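Long-range contact in diaminopimelate decarboxylase (Phaeodactylum tricornutum, PDB 7JPJ), which probably decarboxylates diaminopimelate to lysine in lysine biosynthesis, as a dimeric enzyme that uses pyridoxal 5'-phosphate: residues A[230-241]-A[272-283]. Residues are numbered along the deposited sequence; the frame is centred on the assembly and turned at random.
Sequences VKTMNLGGGYKV and RELQMEIEPGTY. With DLY (D-lysine), chain C; SO4 (sulfate ion), chain D.
Met233 and Met276 are bridged partners on two adjacent parallel strands, 232-234 and 275-278, in the TIM-like barrel of this pyridoxal-phosphate decarboxylase family. The strand axes approach to 4.6 Å at 20°. Met233 N donates to Gln275 O at 2.7 Å, Met233 O accepts from Glu277 N, and the tight ladder goes on through Leu235 N to Glu277 O.

Asn234 and Glu277 rise from the same sheet face. With CG anti to the backbone N (chi1 -172°), the Asn234 amide turns OD1 back to Gly236 N, 2.9 Å away, closing an Asx turn that fixes its rotation; ND2 faces Glu279 OE1, but too closely for that separation to be trusted in detail. Thr232 CG2 lies against the Glu277 carboxylate, whose OE2 is salt-bridged to Arg56.

Farther along, the Tyr239 ring takes Pro280 CB at its edge, 3.8 Å from CD2, its CZ lies near Ile278 CB, and Trp213 stacks on it; Tyr239 CB abuts Tyr283 CD1. With an alanine here, Pro280 CB and Ile278 would probably face a gap, and Trp213 would be likely to lose its stacking partner.

The opposite end, before the strands, is looser: Lys231, whose CB is directed away from 272-283, is exposed. Links there are Gln275 N to Lys231 O and a 3.2 Å bond from Arg272 NH2 to Val230 O, tilted from the guanidinium plane; Cys224 O is a further acceptor of NH2.

Past the strands, Gly237-Gly238 and Gly281-Thr282 hold a sulfate, probably from the crystallisation liquor, consistent with a cofactor-phosphate site. Its O2 accepts from both Gly238 N, at 3.0 Å, and Gly281 N, while Thr282 OG1 donates to sulfate O1 at 2.8 Å.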
loop_
_atom_site.group_PDB
_atom_site.type_symbol
_atom_site.label_atom_id
_atom_site.label_comp_id
_atom_site.label_asym_id
_atom_site.label_seq_id
_atom_site.Cartn_x
_atom_site.Cartn_y
_atom_site.Cartn_z
ATOM N N VAL A 230 6.796 -17.559 -34.808
ATOM C CA VAL A 230 5.821 -17.351 -33.742
ATOM C C VAL A 230 4.584 -18.200 -34.003
ATOM O O VAL A 230 4.048 -18.225 -35.120
ATOM C CB VAL A 230 5.458 -15.863 -33.623
ATOM C CG1 VAL A 230 4.302 -15.670 -32.649
ATOM C CG2 VAL A 230 6.665 -15.052 -33.184
ATOM N N LYS A 231 4.123 -18.902 -32.969
ATOM C CA LYS A 231 2.919 -19.709 -33.053
ATOM C C LYS A 231 1.858 -19.322 -32.034
ATOM O O LYS A 231 0.754 -19.877 -32.082
ATOM C CB LYS A 231 3.261 -21.198 -32.880
ATOM C CG LYS A 231 4.197 -21.731 -33.952
ATOM C CD LYS A 231 4.742 -23.100 -33.590
ATOM C CE LYS A 231 5.545 -23.696 -34.735
ATOM N NZ LYS A 231 5.065 -25.061 -35.086
ATOM N N THR A 232 2.151 -18.388 -31.126
ATOM C CA THR A 232 1.232 -18.004 -30.065
ATOM C C THR A 232 1.213 -16.489 -29.928
ATOM O O THR A 232 2.257 -15.837 -30.007
ATOM C CB THR A 232 1.629 -18.643 -28.726
ATOM O OG1 THR A 232 1.557 -20.068 -28.836
ATOM C CG2 THR A 232 0.699 -18.194 -27.618
ATOM N N MET A 233 0.018 -15.938 -29.721
ATOM C CA MET A 233 -0.178 -14.514 -29.477
ATOM C C MET A 233 -0.843 -14.336 -28.117
ATOM O O MET A 233 -1.966 -14.808 -27.906
ATOM C CB MET A 233 -1.025 -13.884 -30.585
ATOM C CG MET A 233 -1.487 -12.460 -30.306
ATOM S SD MET A 233 -0.307 -11.203 -30.837
ATOM C CE MET A 233 0.492 -10.798 -29.286
ATOM N N ASN A 234 -0.147 -13.664 -27.198
ATOM C CA ASN A 234 -0.648 -13.386 -25.853
ATOM C C ASN A 234 -1.142 -11.941 -25.811
ATOM O O ASN A 234 -0.340 -11.002 -25.859
ATOM C CB ASN A 234 0.448 -13.632 -24.817
ATOM C CG ASN A 234 -0.055 -13.543 -23.379
ATOM O OD1 ASN A 234 -1.048 -12.878 -23.084
ATOM N ND2 ASN A 234 0.652 -14.208 -22.474
ATOM N N LEU A 235 -2.461 -11.767 -25.705
ATOM C CA LEU A 235 -3.090 -10.450 -25.718
ATOM C C LEU A 235 -3.211 -9.820 -24.337
ATOM O O LEU A 235 -3.737 -8.707 -24.228
ATOM C CB LEU A 235 -4.479 -10.535 -26.356
ATOM C CG LEU A 235 -4.509 -10.853 -27.850
ATOM C CD1 LEU A 235 -5.944 -10.880 -28.366
ATOM C CD2 LEU A 235 -3.670 -9.849 -28.626
ATOM N N GLY A 236 -2.754 -10.499 -23.286
ATOM C CA GLY A 236 -2.744 -9.915 -21.959
ATOM C C GLY A 236 -4.112 -9.908 -21.296
ATOM O O GLY A 236 -5.029 -10.650 -21.661
ATOM N N GLY A 237 -4.239 -9.042 -20.294
ATOM C CA GLY A 237 -5.490 -8.887 -19.579
ATOM C C GLY A 237 -6.112 -7.516 -19.750
ATOM O O GLY A 237 -6.040 -6.923 -20.832
ATOM N N GLY A 238 -6.734 -7.004 -18.689
ATOM C CA GLY A 238 -7.343 -5.691 -18.705
ATOM C C GLY A 238 -8.851 -5.673 -18.836
ATOM O O GLY A 238 -9.436 -4.582 -18.862
ATOM N N TYR A 239 -9.496 -6.835 -18.918
ATOM C CA TYR A 239 -10.946 -6.901 -19.062
ATOM C C TYR A 239 -11.625 -6.306 -17.837
ATOM O O TYR A 239 -11.384 -6.741 -16.706
ATOM C CB TYR A 239 -11.371 -8.353 -19.282
ATOM C CG TYR A 239 -10.402 -9.076 -20.184
ATOM C CD1 TYR A 239 -10.412 -8.857 -21.553
ATOM C CD2 TYR A 239 -9.446 -9.936 -19.665
ATOM C CE1 TYR A 239 -9.514 -9.492 -22.382
ATOM C CE2 TYR A 239 -8.540 -10.575 -20.487
ATOM C CZ TYR A 239 -8.578 -10.348 -21.844
ATOM O OH TYR A 239 -7.677 -10.980 -22.668
ATOM N N LYS A 240 -12.467 -5.303 -18.060
ATOM C CA LYS A 240 -12.989 -4.509 -16.960
ATOM C C LYS A 240 -14.134 -5.226 -16.258
ATOM O O LYS A 240 -14.949 -5.904 -16.890
ATOM C CB LYS A 240 -13.448 -3.139 -17.459
ATOM C CG LYS A 240 -12.707 -1.968 -16.809
ATOM C CD LYS A 240 -11.185 -2.103 -16.955
ATOM C CE LYS A 240 -10.444 -0.940 -16.284
ATOM N NZ LYS A 240 -9.166 -1.352 -15.614
ATOM N N VAL A 241 -14.181 -5.076 -14.937
ATOM C CA VAL A 241 -15.224 -5.647 -14.097
ATOM C C VAL A 241 -15.959 -4.499 -13.420
ATOM O O VAL A 241 -15.333 -3.656 -12.766
ATOM C CB VAL A 241 -14.647 -6.617 -13.048
ATOM C CG1 VAL A 241 -15.741 -7.118 -12.121
ATOM C CG2 VAL A 241 -13.943 -7.775 -13.724
ATOM N N ARG A 272 -0.918 -18.633 -41.427
ATOM C CA ARG A 272 -0.510 -19.200 -40.148
ATOM C C ARG A 272 -1.661 -19.101 -39.158
ATOM O O ARG A 272 -2.219 -18.018 -38.953
ATOM C CB ARG A 272 0.728 -18.484 -39.601
ATOM C CG ARG A 272 2.008 -18.788 -40.363
ATOM C CD ARG A 272 3.006 -17.644 -40.252
ATOM N NE ARG A 272 3.205 -17.222 -38.870
ATOM C CZ ARG A 272 3.803 -16.090 -38.515
ATOM N NH1 ARG A 272 4.259 -15.260 -39.444
ATOM N NH2 ARG A 272 3.941 -15.785 -37.231
ATOM N N GLU A 273 -2.012 -20.230 -38.548
ATOM C CA GLU A 273 -3.079 -20.292 -37.556
ATOM C C GLU A 273 -2.443 -20.229 -36.170
ATOM O O GLU A 273 -1.759 -21.168 -35.751
ATOM C CB GLU A 273 -3.912 -21.558 -37.745
ATOM C CG GLU A 273 -4.533 -21.663 -39.135
ATOM C CD GLU A 273 -5.366 -22.919 -39.325
ATOM O OE1 GLU A 273 -5.523 -23.691 -38.354
ATOM O OE2 GLU A 273 -5.869 -23.132 -40.451
ATOM N N LEU A 274 -2.666 -19.123 -35.466
ATOM C CA LEU A 274 -1.949 -18.821 -34.235
ATOM C C LEU A 274 -2.781 -19.173 -33.010
ATOM O O LEU A 274 -3.993 -18.938 -32.975
ATOM C CB LEU A 274 -1.569 -17.339 -34.175
ATOM C CG LEU A 274 -0.598 -16.788 -35.221
ATOM C CD1 LEU A 274 -0.381 -15.301 -34.998
ATOM C CD2 LEU A 274 0.724 -17.535 -35.193
ATOM N N GLN A 275 -2.115 -19.731 -32.003
ATOM C CA GLN A 275 -2.734 -19.921 -30.699
ATOM C C GLN A 275 -2.900 -18.575 -29.999
ATOM O O GLN A 275 -2.027 -17.707 -30.081
ATOM C CB GLN A 275 -1.883 -20.859 -29.843
ATOM C CG GLN A 275 -2.375 -21.016 -28.417
ATOM C CD GLN A 275 -3.236 -22.248 -28.245
ATOM O OE1 GLN A 275 -3.850 -22.721 -29.202
ATOM N NE2 GLN A 275 -3.302 -22.767 -27.021
ATOM N N MET A 276 -4.029 -18.397 -29.314
ATOM C CA MET A 276 -4.305 -17.174 -28.574
ATOM C C MET A 276 -4.160 -17.408 -27.076
ATOM O O MET A 276 -4.431 -18.499 -26.568
ATOM C CB MET A 276 -5.713 -16.643 -28.867
ATOM C CG MET A 276 -5.887 -15.168 -28.535
ATOM S SD MET A 276 -7.590 -14.575 -28.586
ATOM C CE MET A 276 -8.499 -16.084 -28.302
ATOM N N GLU A 277 -3.733 -16.364 -26.371
ATOM C CA GLU A 277 -3.611 -16.394 -24.921
ATOM C C GLU A 277 -4.211 -15.129 -24.331
ATOM O O GLU A 277 -4.104 -14.049 -24.917
ATOM C CB GLU A 277 -2.156 -16.517 -24.475
ATOM C CG GLU A 277 -1.515 -17.845 -24.808
ATOM C CD GLU A 277 -0.117 -17.960 -24.242
ATOM O OE1 GLU A 277 0.360 -16.981 -23.628
ATOM O OE2 GLU A 277 0.503 -19.035 -24.393
ATOM N N ILE A 278 -4.841 -15.274 -23.169
ATOM C CA ILE A 278 -5.383 -14.153 -22.417
ATOM C C ILE A 278 -4.895 -14.265 -20.980
ATOM O O ILE A 278 -4.741 -15.364 -20.439
ATOM C CB ILE A 278 -6.926 -14.104 -22.479
ATOM C CG1 ILE A 278 -7.541 -15.371 -21.878
ATOM C CG2 ILE A 278 -7.391 -13.914 -23.914
ATOM C CD1 ILE A 278 -9.053 -15.349 -21.837
ATOM N N GLU A 279 -4.638 -13.116 -20.361
ATOM C CA GLU A 279 -4.051 -13.052 -19.024
ATOM C C GLU A 279 -4.934 -12.247 -18.076
ATOM O O GLU A 279 -4.522 -11.197 -17.571
ATOM C CB GLU A 279 -2.648 -12.452 -19.092
ATOM C CG GLU A 279 -1.534 -13.461 -19.350
ATOM C CD GLU A 279 -0.173 -12.800 -19.547
ATOM O OE1 GLU A 279 0.693 -13.390 -20.236
ATOM O OE2 GLU A 279 0.030 -11.684 -19.017
ATOM N N PRO A 280 -6.152 -12.720 -17.793
ATOM C CA PRO A 280 -7.043 -11.955 -16.910
ATOM C C PRO A 280 -6.640 -12.117 -15.451
ATOM O O PRO A 280 -6.341 -13.221 -14.991
ATOM C CB PRO A 280 -8.421 -12.570 -17.179
ATOM C CG PRO A 280 -8.122 -13.970 -17.539
ATOM C CD PRO A 280 -6.800 -13.955 -18.271
ATOM N N GLY A 281 -6.622 -11.002 -14.730
ATOM C CA GLY A 281 -6.406 -11.033 -13.300
ATOM C C GLY A 281 -7.655 -10.614 -12.554
ATOM O O GLY A 281 -8.253 -11.409 -11.821
ATOM N N THR A 282 -8.060 -9.357 -12.753
ATOM C CA THR A 282 -9.280 -8.851 -12.137
ATOM C C THR A 282 -10.488 -9.704 -12.515
ATOM O O THR A 282 -11.267 -10.115 -11.649
ATOM C CB THR A 282 -9.496 -7.395 -12.551
ATOM O OG1 THR A 282 -8.352 -6.617 -12.178
ATOM C CG2 THR A 282 -10.735 -6.822 -11.885
ATOM N N TYR A 283 -10.642 -10.004 -13.807
ATOM C CA TYR A 283 -11.841 -10.687 -14.286
ATOM C C TYR A 283 -12.046 -12.053 -13.642
ATOM O O TYR A 283 -13.171 -12.560 -13.644
ATOM C CB TYR A 283 -11.785 -10.840 -15.807
ATOM C CG TYR A 283 -13.144 -10.931 -16.469
ATOM C CD1 TYR A 283 -13.808 -9.787 -16.891
ATOM C CD2 TYR A 283 -13.760 -12.162 -16.675
ATOM C CE1 TYR A 283 -15.052 -9.865 -17.500
ATOM C CE2 TYR A 283 -15.002 -12.249 -17.282
ATOM C CZ TYR A 283 -15.642 -11.098 -17.693
ATOM O OH TYR A 283 -16.876 -11.181 -18.297
HETATM N N DLY C . -12.063 0.454 -12.438
HETATM C CA DLY C . -11.003 -0.430 -11.967
HETATM C C DLY C . -11.295 -1.892 -12.321
HETATM O O DLY C . -12.235 -2.206 -13.062
HETATM C CB DLY C . -9.656 0.000 -12.554
HETATM C CG DLY C . -8.437 -0.509 -11.791
HETATM C CD DLY C . -7.153 0.062 -12.377
HETATM C CE DLY C . -5.913 -0.577 -11.765
HETATM N NZ DLY C . -4.667 -0.138 -12.459
HETATM O OXT DLY C . -10.595 -2.805 -11.871
HETATM S S SO4 D . -5.875 -7.214 -14.882
HETATM O O1 SO4 D . -6.912 -6.259 -14.498
HETATM O O2 SO4 D . -6.409 -8.128 -15.890
HETATM O O3 SO4 D . -5.449 -7.976 -13.713
HETATM O O4 SO4 D . -4.728 -6.488 -15.421
HETATM O O HOH W 1 -9.228 -8.745 -15.888
#